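Local coordinates for protein inositol dehydrogenase (Lactobacillus casei, PDB 4MKX) that probably acts as an NAD-dependent oxidoreductase of the Gfo/Idh/MocA family, oxidising scyllo-inositol, at residues E118-E121 with H122-V126; A150-L153 with V154-K158; F314-S317 with I318-N321. All blocks are in the same frame, centred on the assembly; numbering follows the deposited sequence.

Contact 1. Residues E118-E121 with H122-V126; sequences EAIE and HTQQV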
loop_
_atom_site.group_PDB
_atom_site.type_symbol
_atom_site.label_atom_id
_atom_site.label_comp_id
_atom_site.label_asym_id
_atom_site.label_seq_id
_atom_site.Cartn_x
_atom_site.Cartn_y
_atom_site.Cartn_z
ATOM N N GLU A 118 -0.497 -8.369 -45.576
ATOM C CA GLU A 118 -1.191 -8.370 -46.863
ATOM C C GLU A 118 -2.598 -8.951 -46.708
ATOM O O GLU A 118 -3.576 -8.370 -47.179
ATOM C CB GLU A 118 -0.403 -9.168 -47.916
ATOM C CG GLU A 118 -1.137 -9.301 -49.256
ATOM C CD GLU A 118 -0.379 -10.131 -50.276
ATOM O OE1 GLU A 118 0.730 -10.613 -49.956
ATOM O OE2 GLU A 118 -0.899 -10.300 -51.400
ATOM N N ALA A 119 -2.692 -10.100 -46.048
ATOM C CA ALA A 119 -3.981 -10.733 -45.805
ATOM C C ALA A 119 -4.896 -9.849 -44.955
ATOM O O ALA A 119 -6.109 -9.815 -45.172
ATOM C CB ALA A 119 -3.797 -12.104 -45.174
ATOM N N ILE A 120 -4.330 -9.140 -43.982
ATOM C CA ILE A 120 -5.134 -8.225 -43.170
ATOM C C ILE A 120 -5.760 -7.095 -44.006
ATOM O O ILE A 120 -6.930 -6.746 -43.821
ATOM C CB ILE A 120 -4.334 -7.646 -41.979
ATOM C CG1 ILE A 120 -3.933 -8.762 -41.015
ATOM C CG2 ILE A 120 -5.158 -6.599 -41.251
ATOM C CD1 ILE A 120 -2.968 -8.290 -39.892
ATOM N N GLU A 121 -5.001 -6.545 -44.950
ATOM C CA GLU A 121 -5.541 -5.476 -45.784
ATOM C C GLU A 121 -6.676 -5.976 -46.687
ATOM O O GLU A 121 -7.617 -5.235 -46.969
ATOM C CB GLU A 121 -4.424 -4.798 -46.589
ATOM C CG GLU A 121 -3.357 -4.192 -45.678
ATOM C CD GLU A 121 -2.488 -3.157 -46.367
ATOM O OE1 GLU A 121 -2.671 -2.931 -47.582
ATOM O OE2 GLU A 121 -1.625 -2.565 -45.685
ATOM N N HIS A 122 -6.602 -7.238 -47.098
ATOM C CA HIS A 122 -7.678 -7.849 -47.881
ATOM C C HIS A 122 -8.946 -7.889 -47.037
ATOM O O HIS A 122 -10.038 -7.581 -47.512
ATOM C CB HIS A 122 -7.292 -9.263 -48.308
ATOM C CG HIS A 122 -8.319 -9.946 -49.160
ATOM N ND1 HIS A 122 -9.359 -10.682 -48.632
ATOM C CD2 HIS A 122 -8.450 -10.023 -50.507
ATOM C CE1 HIS A 122 -10.093 -11.174 -49.617
ATOM N NE2 HIS A 122 -9.562 -10.788 -50.764
ATOM N N THR A 123 -8.793 -8.241 -45.767
ATOM C CA THR A 123 -9.936 -8.280 -44.857
ATOM C C THR A 123 -10.491 -6.889 -44.557
ATOM O O THR A 123 -11.703 -6.713 -44.454
ATOM C CB THR A 123 -9.579 -9.022 -43.560
ATOM O OG1 THR A 123 -9.230 -10.372 -43.887
ATOM C CG2 THR A 123 -10.763 -9.026 -42.584
ATOM N N GLN A 124 -9.612 -5.902 -44.405
ATOM C CA GLN A 124 -10.056 -4.526 -44.249
ATOM C C GLN A 124 -10.985 -4.106 -45.381
ATOM O O GLN A 124 -11.963 -3.402 -45.148
ATOM C CB GLN A 124 -8.868 -3.579 -44.188
ATOM C CG GLN A 124 -8.164 -3.589 -42.849
ATOM C CD GLN A 124 -7.000 -2.634 -42.825
ATOM O OE1 GLN A 124 -5.955 -2.913 -43.406
ATOM N NE2 GLN A 124 -7.177 -1.495 -42.163
ATOM N N GLN A 125 -10.663 -4.526 -46.600
ATOM C CA GLN A 125 -11.518 -4.223 -47.747
ATOM C C GLN A 125 -12.898 -4.875 -47.604
ATOM O O GLN A 125 -13.919 -4.221 -47.813
ATOM C CB GLN A 125 -10.833 -4.657 -49.043
ATOM C CG GLN A 125 -11.724 -4.593 -50.276
ATOM C CD GLN A 125 -12.096 -3.173 -50.675
ATOM O OE1 GLN A 125 -11.578 -2.200 -50.135
ATOM N NE2 GLN A 125 -12.987 -3.053 -51.649
ATOM N N VAL A 126 -12.922 -6.156 -47.237
ATOM C CA VAL A 126 -14.183 -6.871 -47.033
ATOM C C VAL A 126 -15.013 -6.180 -45.948
ATOM O O VAL A 126 -16.213 -5.971 -46.103
ATOM C CB VAL A 126 -13.960 -8.358 -46.681
ATOM C CG1 VAL A 126 -15.291 -9.052 -46.432
ATOM C CG2 VAL A 126 -13.226 -9.072 -47.798
#
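Ile120 and Gln124 meet one turn apart on helix 117-128, the helical crossover of the beta-alpha-beta unit that joins parallel strands 106-109 and 135-137 of the Rossmann fold. Backbone bonds run along both sides of the turn: Gln124 N reaches Ile120 O at 2.9 Å and Gln125 N reaches Glu121 O at 3.1 Å. The tight side carries the buried Ile120 and Thr123, with Ala119 beside them, against two neighbouring helices: Ala119 and Thr123 pack on Leu94 of helix 93-102, and Ile120 rests on Leu332 and Thr335 of helix 328-347. Thr123 OG1 is bonded to Glu98 OE2, and the same carboxylate oxygen takes His122 ND1, so one acidic group ties two successive residues to helix 93-102.

On the solvent side Glu118, Glu121 and Gln125 are exposed, and Glu121 meets Gln124 by its CA and CG while its carboxylate leads off. Between these sides lies Gln124, whose CG stands anti to its carbonyl carbon (chi1 -77°) and whose extended chain sends the amide back along the helix. The nitrogen of this amide, NE2, bonds to Glu329 OE1, while the carboxylate plane of Glu121 is turned 70° from the amide plane. On the other branch of the amide, Gln124 OE1 lies 3.5 Å from Glu121 CA and 3.7 Å from Glu121 CG.

Contact 2. Residues A150-L153 with V154-K158; sequences AKQL and VDQGK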
loop_
_atom_site.group_PDB
_atom_site.type_symbol
_atom_site.label_atom_id
_atom_site.label_comp_id
_atom_site.label_asym_id
_atom_site.label_seq_id
_atom_site.Cartn_x
_atom_site.Cartn_y
_atom_site.Cartn_z
ATOM N N ALA A 150 -8.471 5.467 -15.576
ATOM C CA ALA A 150 -7.235 6.165 -15.931
ATOM C C ALA A 150 -7.389 6.951 -17.224
ATOM O O ALA A 150 -6.862 8.055 -17.350
ATOM C CB ALA A 150 -6.075 5.185 -16.048
ATOM N N LYS A 151 -8.087 6.371 -18.196
ATOM C CA LYS A 151 -8.317 7.045 -19.465
ATOM C C LYS A 151 -9.094 8.339 -19.230
ATOM O O LYS A 151 -8.811 9.372 -19.840
ATOM C CB LYS A 151 -9.104 6.126 -20.399
ATOM C CG LYS A 151 -9.342 6.694 -21.797
ATOM C CD LYS A 151 -8.035 6.909 -22.535
ATOM C CE LYS A 151 -8.257 7.000 -24.062
ATOM N NZ LYS A 151 -9.289 8.016 -24.408
ATOM N N GLN A 152 -10.064 8.270 -18.331
ATOM C CA GLN A 152 -10.876 9.423 -17.980
ATOM C C GLN A 152 -10.015 10.548 -17.405
ATOM O O GLN A 152 -10.144 11.699 -17.814
ATOM C CB GLN A 152 -11.927 8.989 -16.976
ATOM C CG GLN A 152 -12.901 10.046 -16.553
ATOM C CD GLN A 152 -14.079 9.430 -15.835
ATOM O OE1 GLN A 152 -14.252 8.207 -15.846
ATOM N NE2 GLN A 152 -14.897 10.265 -15.205
ATOM N N LEU A 153 -9.129 10.216 -16.469
ATOM C CA LEU A 153 -8.201 11.211 -15.932
ATOM C C LEU A 153 -7.344 11.833 -17.031
ATOM O O LEU A 153 -7.138 13.047 -17.059
ATOM C CB LEU A 153 -7.290 10.594 -14.862
ATOM C CG LEU A 153 -7.995 10.137 -13.591
ATOM C CD1 LEU A 153 -6.974 9.567 -12.623
ATOM C CD2 LEU A 153 -8.718 11.309 -12.986
ATOM N N VAL A 154 -6.838 10.999 -17.931
ATOM C CA VAL A 154 -6.017 11.481 -19.031
ATOM C C VAL A 154 -6.813 12.408 -19.955
ATOM O O VAL A 154 -6.322 13.469 -20.342
ATOM C CB VAL A 154 -5.400 10.311 -19.828
ATOM C CG1 VAL A 154 -4.819 10.787 -21.147
ATOM C CG2 VAL A 154 -4.331 9.604 -18.999
ATOM N N ASP A 155 -8.036 12.013 -20.290
ATOM C CA ASP A 155 -8.876 12.801 -21.198
ATOM C C ASP A 155 -9.255 14.153 -20.602
ATOM O O ASP A 155 -9.427 15.138 -21.325
ATOM C CB ASP A 155 -10.148 12.028 -21.561
ATOM C CG ASP A 155 -9.892 10.911 -22.553
ATOM O OD1 ASP A 155 -8.808 10.896 -23.169
ATOM O OD2 ASP A 155 -10.788 10.052 -22.713
ATOM N N GLN A 156 -9.392 14.184 -19.283
ATOM C CA GLN A 156 -9.730 15.407 -18.564
ATOM C C GLN A 156 -8.527 16.338 -18.409
ATOM O O GLN A 156 -8.673 17.446 -17.897
ATOM C CB GLN A 156 -10.317 15.082 -17.190
ATOM C CG GLN A 156 -11.719 14.501 -17.252
ATOM C CD GLN A 156 -12.204 13.985 -15.908
ATOM O OE1 GLN A 156 -11.470 14.007 -14.916
ATOM N NE2 GLN A 156 -13.443 13.508 -15.872
ATOM N N GLY A 157 -7.349 15.882 -18.831
ATOM C CA GLY A 157 -6.142 16.697 -18.811
ATOM C C GLY A 157 -5.393 16.666 -17.487
ATOM O O GLY A 157 -4.491 17.472 -17.251
ATOM N N LYS A 158 -5.745 15.712 -16.630
ATOM C CA LYS A 158 -5.232 15.679 -15.261
ATOM C C LYS A 158 -3.756 15.324 -15.105
ATOM O O LYS A 158 -3.166 15.629 -14.079
ATOM C CB LYS A 158 -6.076 14.738 -14.399
ATOM C CG LYS A 158 -7.482 15.249 -14.120
ATOM C CD LYS A 158 -7.644 15.643 -12.663
ATOM C CE LYS A 158 -9.057 16.152 -12.386
ATOM N NZ LYS A 158 -10.092 15.186 -12.855
#
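A surface salt bridge one helical turn long, between Lys151 and Asp155, and a glycine-terminated helix end make up this local contact on the last turns of helix 145-155, in the part of the chain assigned to the Gfo/Idh/MocA C-terminal domain. Lys151 leaves the helix with CG anti to the backbone N (chi1 -177°), then bends at chi2 and chi4, which brings the ammonium round in front of the two Asp155 oxygens. Lys151 NZ sits 3.0 Å from Asp155 OD2, on the syn lone pair of that oxygen, and makes a weak second bond to Asp155 OD1 at 3.2 Å. The same two residues are joined through the backbone, Asp155 N to Lys151 O at 2.8 Å.

Beyond Asp155 the chain closes in a Schellman motif. Gly157 takes the positive phi of 86°, Lys158 N bonds back to Leu153 O at 3.0 Å, and Gly157 N bonds to Val154 O at 3.0 Å.

Gln152 and Gln156 run side by side on the exposed flank, pointing the same way with their amide planes nearly perpendicular, 86° apart; Gln156 NE2 lies 3.6 Å from Gln152 CG. Gln156 OE1 accepts Lys158 NZ at 2.7 Å, and the lysine end comes to lie near Leu153 CD2. Elsewhere, Lys151 and Val154 lean on Phe206 of helix 197-207, Ala150 covers Leu272 of strand 271-274, and Leu153 packs on Val285 of a second subunit.

Contact 3. Residues F314-S317 with I318-N321; sequences FVNS and ILNN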
loop_
_atom_site.group_PDB
_atom_site.type_symbol
_atom_site.label_atom_id
_atom_site.label_comp_id
_atom_site.label_asym_id
_atom_site.label_seq_id
_atom_site.Cartn_x
_atom_site.Cartn_y
_atom_site.Cartn_z
ATOM N N PHE A 314 -20.798 -5.320 -27.383
ATOM C CA PHE A 314 -20.987 -5.820 -28.741
ATOM C C PHE A 314 -22.469 -6.039 -29.028
ATOM O O PHE A 314 -22.987 -5.590 -30.056
ATOM C CB PHE A 314 -20.179 -7.100 -28.950
ATOM C CG PHE A 314 -20.429 -7.768 -30.273
ATOM C CD1 PHE A 314 -19.950 -7.214 -31.458
ATOM C CD2 PHE A 314 -21.118 -8.965 -30.321
ATOM C CE1 PHE A 314 -20.181 -7.842 -32.680
ATOM C CE2 PHE A 314 -21.353 -9.599 -31.535
ATOM C CZ PHE A 314 -20.871 -9.039 -32.714
ATOM N N VAL A 315 -23.152 -6.702 -28.102
ATOM C CA VAL A 315 -24.585 -6.957 -28.241
ATOM C C VAL A 315 -25.388 -5.658 -28.325
ATOM O O VAL A 315 -26.260 -5.517 -29.189
ATOM C CB VAL A 315 -25.107 -7.863 -27.109
ATOM C CG1 VAL A 315 -26.633 -7.924 -27.123
ATOM C CG2 VAL A 315 -24.525 -9.259 -27.242
ATOM N N ASN A 316 -25.094 -4.710 -27.436
ATOM C CA ASN A 316 -25.767 -3.411 -27.462
ATOM C C ASN A 316 -25.475 -2.600 -28.724
ATOM O O ASN A 316 -26.317 -1.820 -29.163
ATOM C CB ASN A 316 -25.429 -2.585 -26.218
ATOM C CG ASN A 316 -25.905 -3.238 -24.935
ATOM O OD1 ASN A 316 -26.647 -4.215 -24.956
ATOM N ND2 ASN A 316 -25.467 -2.703 -23.806
ATOM N N SER A 317 -24.285 -2.772 -29.299
ATOM C CA SER A 317 -23.914 -2.034 -30.509
ATOM C C SER A 317 -24.813 -2.408 -31.683
ATOM O O SER A 317 -25.123 -1.574 -32.534
ATOM C CB SER A 317 -22.438 -2.260 -30.880
ATOM O OG SER A 317 -22.227 -3.532 -31.474
ATOM N N ILE A 318 -25.217 -3.670 -31.722
ATOM C CA ILE A 318 -26.106 -4.172 -32.764
ATOM C C ILE A 318 -27.532 -3.701 -32.517
ATOM O O ILE A 318 -28.205 -3.229 -33.433
ATOM C CB ILE A 318 -26.096 -5.701 -32.798
ATOM C CG1 ILE A 318 -24.706 -6.216 -33.189
ATOM C CG2 ILE A 318 -27.161 -6.222 -33.774
ATOM C CD1 ILE A 318 -24.525 -7.703 -32.961
ATOM N N LEU A 319 -27.989 -3.835 -31.275
ATOM C CA LEU A 319 -29.339 -3.416 -30.903
ATOM C C LEU A 319 -29.561 -1.921 -31.115
ATOM O O LEU A 319 -30.607 -1.511 -31.624
ATOM C CB LEU A 319 -29.634 -3.772 -29.446
ATOM C CG LEU A 319 -29.855 -5.246 -29.128
ATOM C CD1 LEU A 319 -29.971 -5.453 -27.625
ATOM C CD2 LEU A 319 -31.098 -5.755 -29.839
ATOM N N ASN A 320 -28.579 -1.113 -30.725
ATOM C CA ASN A 320 -28.687 0.341 -30.811
ATOM C C ASN A 320 -28.042 0.949 -32.053
ATOM O O ASN A 320 -28.008 2.173 -32.197
ATOM C CB ASN A 320 -28.090 0.991 -29.565
ATOM C CG ASN A 320 -28.799 0.577 -28.297
ATOM O OD1 ASN A 320 -29.915 0.060 -28.340
ATOM N ND2 ASN A 320 -28.158 0.808 -27.157
ATOM N N ASN A 321 -27.529 0.093 -32.933
ATOM C CA ASN A 321 -26.849 0.528 -34.151
ATOM C C ASN A 321 -25.808 1.617 -33.904
ATOM O O ASN A 321 -25.792 2.639 -34.591
ATOM C CB ASN A 321 -27.869 0.980 -35.204
ATOM C CG ASN A 321 -27.283 1.042 -36.605
ATOM O OD1 ASN A 321 -26.114 0.715 -36.821
ATOM N ND2 ASN A 321 -28.101 1.454 -37.568
#
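Phe314 carries CG anti to its backbone N (chi1 174°), and Ile318 holds CG1 anti to the carbonyl carbon with an extended chi2, a pairing that brings Ile318 CD1 over one face of the phenyl ring. In this CH-pi contact the methyl lies 4.2 Å from the ring centroid and 24° off the normal, displaced toward the rim so that CZ is its nearest ring atom. Alongside it, Val315 and Leu319 point the same way, with their CG1 and CD1 methyls just touching.

Ser317 OG, placed between the backbone N and the carbonyl carbon, donates to Phe314 O at 2.6 Å. Backbone bonds to Phe314 O, from Ser317 N and from Ile318 N at 3.4 Å, are weak, so the hydroxyl supplies the short one. Replacing Ser317 with an alanine would probably leave Phe314 O with only weak backbone bonds inside this turn. Leu319 N and Asn320 N bond to Val315 O and Asn316 O, before Asn321 leaves helical geometry and bonds through OD1 to Lys134.

Phe85 meets the Phe314 ring nearly at right angles, while Val315, Ile318 and Leu319 pack on Ile18 of strand 18-23: the C-terminal end of helix 304-319 covering the parallel sheet of the Rossmann fold.

In the fold
The three contacts are separate helix turns that follow one another along the chain and touch nowhere. Contacts 1 and 3 both belong with the nucleotide-binding fold: 118-126 is part of a crossover helix within it, whereas 314-321 comes from much later in the sequence and returns to cover the same parallel sheet. Their centres are 24 Å apart, with about 14 Å between nearest atoms. Contact 2 belongs to the C-terminal domain and faces a second subunit; its centre lies 34 Å from that of contact 1 and 26 Å from that of contact 3. The enzyme is in its apo form, and none of the three contacts includes the glycine-rich turn after strand 18-23 that probably receives the dinucleotide.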